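Local coordinates for BDI-0842-like domain-containing protein (Parabacteroides distasonis, PDB 4JM1), which is of unknown function but adopts an alpha/beta fold resembling that of the alpha-lytic protease prodomain, at residues Leu60-Lys65 against Gly76-Lys81. Sequence-based numbering, arbitrary orientation.
Sequences LIVDIK and GKRIGK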
ATOM      1  N   LEU A  60       1.159  -1.380   3.842  1.00  9.41           N
ATOM      2  CA  LEU A  60       2.105  -0.365   4.263  1.00  9.14           C
ATOM      3  C   LEU A  60       1.791   0.895   3.477  1.00  9.82           C
ATOM      4  O   LEU A  60       1.662   0.831   2.249  1.00 11.70           O
ATOM      5  CB  LEU A  60       3.571  -0.800   4.038  1.00  9.95           C
ATOM      6  CG  LEU A  60       3.902  -2.172   4.622  1.00 10.40           C
ATOM      7  CD1 LEU A  60       5.292  -2.599   4.108  1.00 11.62           C
ATOM      8  CD2 LEU A  60       3.797  -2.192   6.161  1.00 11.53           C
ATOM      9  N   ILE A  61       1.704   2.034   4.170  1.00 10.14           N
ATOM     10  CA  ILE A  61       1.560   3.332   3.528  1.00  9.45           C
ATOM     11  C   ILE A  61       2.907   4.033   3.489  1.00  9.36           C
ATOM     12  O   ILE A  61       3.629   4.039   4.476  1.00 10.71           O
ATOM     13  CB  ILE A  61       0.524   4.235   4.243  1.00  9.41           C
ATOM     14  CG1 ILE A  61      -0.802   3.472   4.474  1.00 11.30           C
ATOM     15  CG2 ILE A  61       0.330   5.575   3.455  1.00 10.54           C
ATOM     16  CD1 ILE A  61      -1.608   3.088   3.236  1.00 13.18           C
ATOM     17  N   VAL A  62       3.248   4.558   2.315  1.00 10.01           N
ATOM     18  CA  VAL A  62       4.425   5.375   2.138  1.00  9.59           C
ATOM     19  C   VAL A  62       4.040   6.697   1.437  1.00 10.84           C
ATOM     20  O   VAL A  62       2.939   6.835   0.886  1.00 11.47           O
ATOM     21  CB  VAL A  62       5.511   4.613   1.276  1.00 10.57           C
ATOM     22  CG1 VAL A  62       5.992   3.318   1.989  1.00 10.75           C
ATOM     23  CG2 VAL A  62       5.056   4.347  -0.156  1.00 11.54           C
ATOM     24  N   ASP A  63       4.942   7.684   1.533  1.00 11.24           N
ATOM     25  CA  ASP A  63       4.744   8.982   0.866  1.00 12.65           C
ATOM     26  C   ASP A  63       5.282   8.868  -0.550  1.00 12.66           C
ATOM     27  O   ASP A  63       6.457   8.560  -0.743  1.00 13.07           O
ATOM     28  CB  ASP A  63       5.452  10.076   1.661  1.00 13.69           C
ATOM     29  CG  ASP A  63       5.146  11.494   1.169  1.00 15.44           C
ATOM     30  OD1 ASP A  63       4.624  11.689   0.045  1.00 16.00           O
ATOM     31  OD2 ASP A  63       5.424  12.427   1.955  1.00 19.62           O
ATOM     32  N   ILE A  64       4.421   9.150  -1.536  1.00 12.28           N
ATOM     33  CA  ILE A  64       4.831   9.186  -2.942  1.00 13.05           C
ATOM     34  C   ILE A  64       6.051  10.106  -3.194  1.00 14.36           C
ATOM     35  O   ILE A  64       6.848   9.865  -4.107  1.00 15.63           O
ATOM     36  CB  ILE A  64       3.647   9.629  -3.853  1.00 13.67           C
ATOM     37  CG1 ILE A  64       3.922   9.343  -5.339  1.00 15.81           C
ATOM     38  CG2 ILE A  64       3.283  11.143  -3.636  1.00 15.11           C
ATOM     39  CD1 ILE A  64       3.919   7.849  -5.712  1.00 15.81           C
ATOM     40  N   LYS A  65       6.203  11.121  -2.354  1.00 14.33           N
ATOM     41  CA  LYS A  65       7.275  12.097  -2.527  1.00 16.14           C
ATOM     42  C   LYS A  65       8.641  11.591  -2.102  1.00 17.63           C
ATOM     43  O   LYS A  65       9.657  12.239  -2.405  1.00 22.02           O
ATOM     44  CB  LYS A  65       6.965  13.390  -1.776  1.00 17.18           C
ATOM     45  CG  LYS A  65       5.717  14.127  -2.313  1.00 20.02           C
ATOM     46  CD  LYS A  65       5.439  15.422  -1.591  1.00 21.74           C
ATOM     47  CE  LYS A  65       5.007  15.237  -0.141  1.00 20.92           C
ATOM     48  NZ  LYS A  65       3.787  14.335  -0.014  1.00 19.94           N
ATOM     49  N   GLY A  76      11.676   3.153   1.640  1.00 13.77           N
ATOM     50  CA  GLY A  76      11.262   4.420   2.232  1.00 14.98           C
ATOM     51  C   GLY A  76      10.548   4.254   3.553  1.00 13.96           C
ATOM     52  O   GLY A  76      10.137   3.144   3.937  1.00 14.78           O
ATOM     53  N   LYS A  77      10.347   5.372   4.230  1.00 12.68           N
ATOM     54  CA  LYS A  77       9.693   5.322   5.524  1.00 13.14           C
ATOM     55  C   LYS A  77       8.230   4.873   5.356  1.00 11.19           C
ATOM     56  O   LYS A  77       7.499   5.380   4.508  1.00 12.03           O
ATOM     57  CB  LYS A  77       9.702   6.675   6.198  1.00 15.20           C
ATOM     58  CG  LYS A  77       9.274   6.630   7.671  1.00 18.83           C
ATOM     59  CD  LYS A  77       9.103   8.020   8.271  1.00 19.59           C
ATOM     60  CE  LYS A  77       8.736   7.924   9.683  1.00 20.43           C
ATOM     61  NZ  LYS A  77       8.474   9.247  10.226  1.00 20.77           N
ATOM     62  N   ARG A  78       7.824   3.905   6.172  1.00 11.04           N
ATOM     63  CA  ARG A  78       6.436   3.495   6.274  1.00 10.48           C
ATOM     64  C   ARG A  78       5.748   4.454   7.244  1.00 11.12           C
ATOM     65  O   ARG A  78       6.064   4.491   8.443  1.00 13.37           O
ATOM     66  CB  ARG A  78       6.298   2.046   6.747  1.00 11.01           C
ATOM     67  CG  ARG A  78       6.710   1.013   5.715  1.00 10.93           C
ATOM     68  CD  ARG A  78       8.223   0.862   5.440  1.00 12.06           C
ATOM     69  NE  ARG A  78       8.434  -0.317   4.608  1.00 11.72           N
ATOM     70  CZ  ARG A  78       8.823  -0.341   3.329  1.00 11.25           C
ATOM     71  NH1 ARG A  78       9.237   0.755   2.718  1.00 12.24           N
ATOM     72  NH2 ARG A  78       8.871  -1.489   2.664  1.00 12.01           N
ATOM     73  N   ILE A  79       4.802   5.216   6.706  1.00  9.98           N
ATOM     74  CA  ILE A  79       4.056   6.223   7.452  1.00 10.73           C
ATOM     75  C   ILE A  79       2.767   5.707   8.070  1.00  9.78           C
ATOM     76  O   ILE A  79       2.087   6.409   8.831  1.00 11.73           O
ATOM     77  CB  ILE A  79       3.853   7.505   6.602  1.00 11.49           C
ATOM     78  CG1 ILE A  79       2.888   7.298   5.440  1.00 11.28           C
ATOM     79  CG2 ILE A  79       5.248   8.062   6.116  1.00 15.32           C
ATOM     80  CD1 ILE A  79       2.632   8.506   4.574  1.00 13.64           C
ATOM     81  N   GLY A  80       2.398   4.479   7.717  1.00 10.42           N
ATOM     82  CA  GLY A  80       1.273   3.792   8.318  1.00 12.50           C
ATOM     83  C   GLY A  80       1.371   2.312   7.984  1.00 10.34           C
ATOM     84  O   GLY A  80       2.012   1.930   7.007  1.00 10.75           O
ATOM     85  N   LYS A  81       0.725   1.466   8.795  1.00 10.94           N
ATOM     86  CA  LYS A  81       0.759   0.042   8.588  1.00 11.61           C
ATOM     87  C   LYS A  81      -0.461  -0.614   9.189  1.00 10.78           C
ATOM     88  O   LYS A  81      -1.070  -0.071  10.131  1.00 12.99           O
ATOM     89  CB  LYS A  81       2.056  -0.552   9.165  1.00 13.50           C
ATOM     90  CG  LYS A  81       2.183  -0.572  10.671  1.00 17.11           C
ATOM     91  CD  LYS A  81       3.554  -1.163  11.035  1.00 18.98           C
ATOM     92  CE  LYS A  81       3.740  -1.320  12.523  1.00 24.82           C
ATOM     93  NZ  LYS A  81       4.300  -0.090  13.145  1.00 22.75           N
TER
HETATM   94  O   HOH W   1       7.480   7.589   2.957  1.00 12.95           O
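The guanidinium of Arg78 is met obliquely by two methyl groups, Leu60 CD1 and Val62 CG1. Leu60 CD1 sits 3.9 Å from Arg78 NE. Gly76 O lies close to the guanidinium plane and accepts from Arg78 NH1 at 2.8 Å, on an in-plane lone pair. The two segments form an antiparallel strand pair with a classic beta bulge. Val74 O is a second acceptor for Arg78 NH1. The Arg78 chain bends at its second torsion (chi2 73°), which carries the guanidinium back to the carbonyls of Gly76 and Val74. An alanine here would remove both carbonyl bonds and the contact with Leu60 CD1, and would probably loosen the chain between Val74 and Arg78.

In the bulge, Ile79 and Gly80 both face Ile61. Strand 78-83 is an edge strand of the four-stranded mixed sheet, and strand 58-63 also pairs with strand 24-29. Ile61 N gives a nearly straight bond to Gly80 O (2.9 Å, 173°). Ile61 O takes Ile79 N at 2.8 Å and, weakly, Gly80 N.

On the face of Leu60 and Lys81, Leu60 CD2 touches Lys81 CB. On the other face Ile61 packs on Leu40, Ala41 and Phe44 of helix 38-50. Its CG2 meets Ile79 CG1 at 3.7 Å, the two side chains crossing at about a right angle. Ile79 CG1 takes the crowded position between backbone N and carbonyl carbon (chi1 70°), and CD1 then reaches the Val62 carbonyl carbon.

Past the bulge a water bridges the two segments, accepting from Asp63 N and donating to Lys77 O. Asp63 closes an Asx turn. Its OD1 accepts Lys65 N from above the carboxylate plane and, at 2.8 Å on its syn lone pair, Lys65 NZ, which also forms a salt bridge with Asp30 OD1.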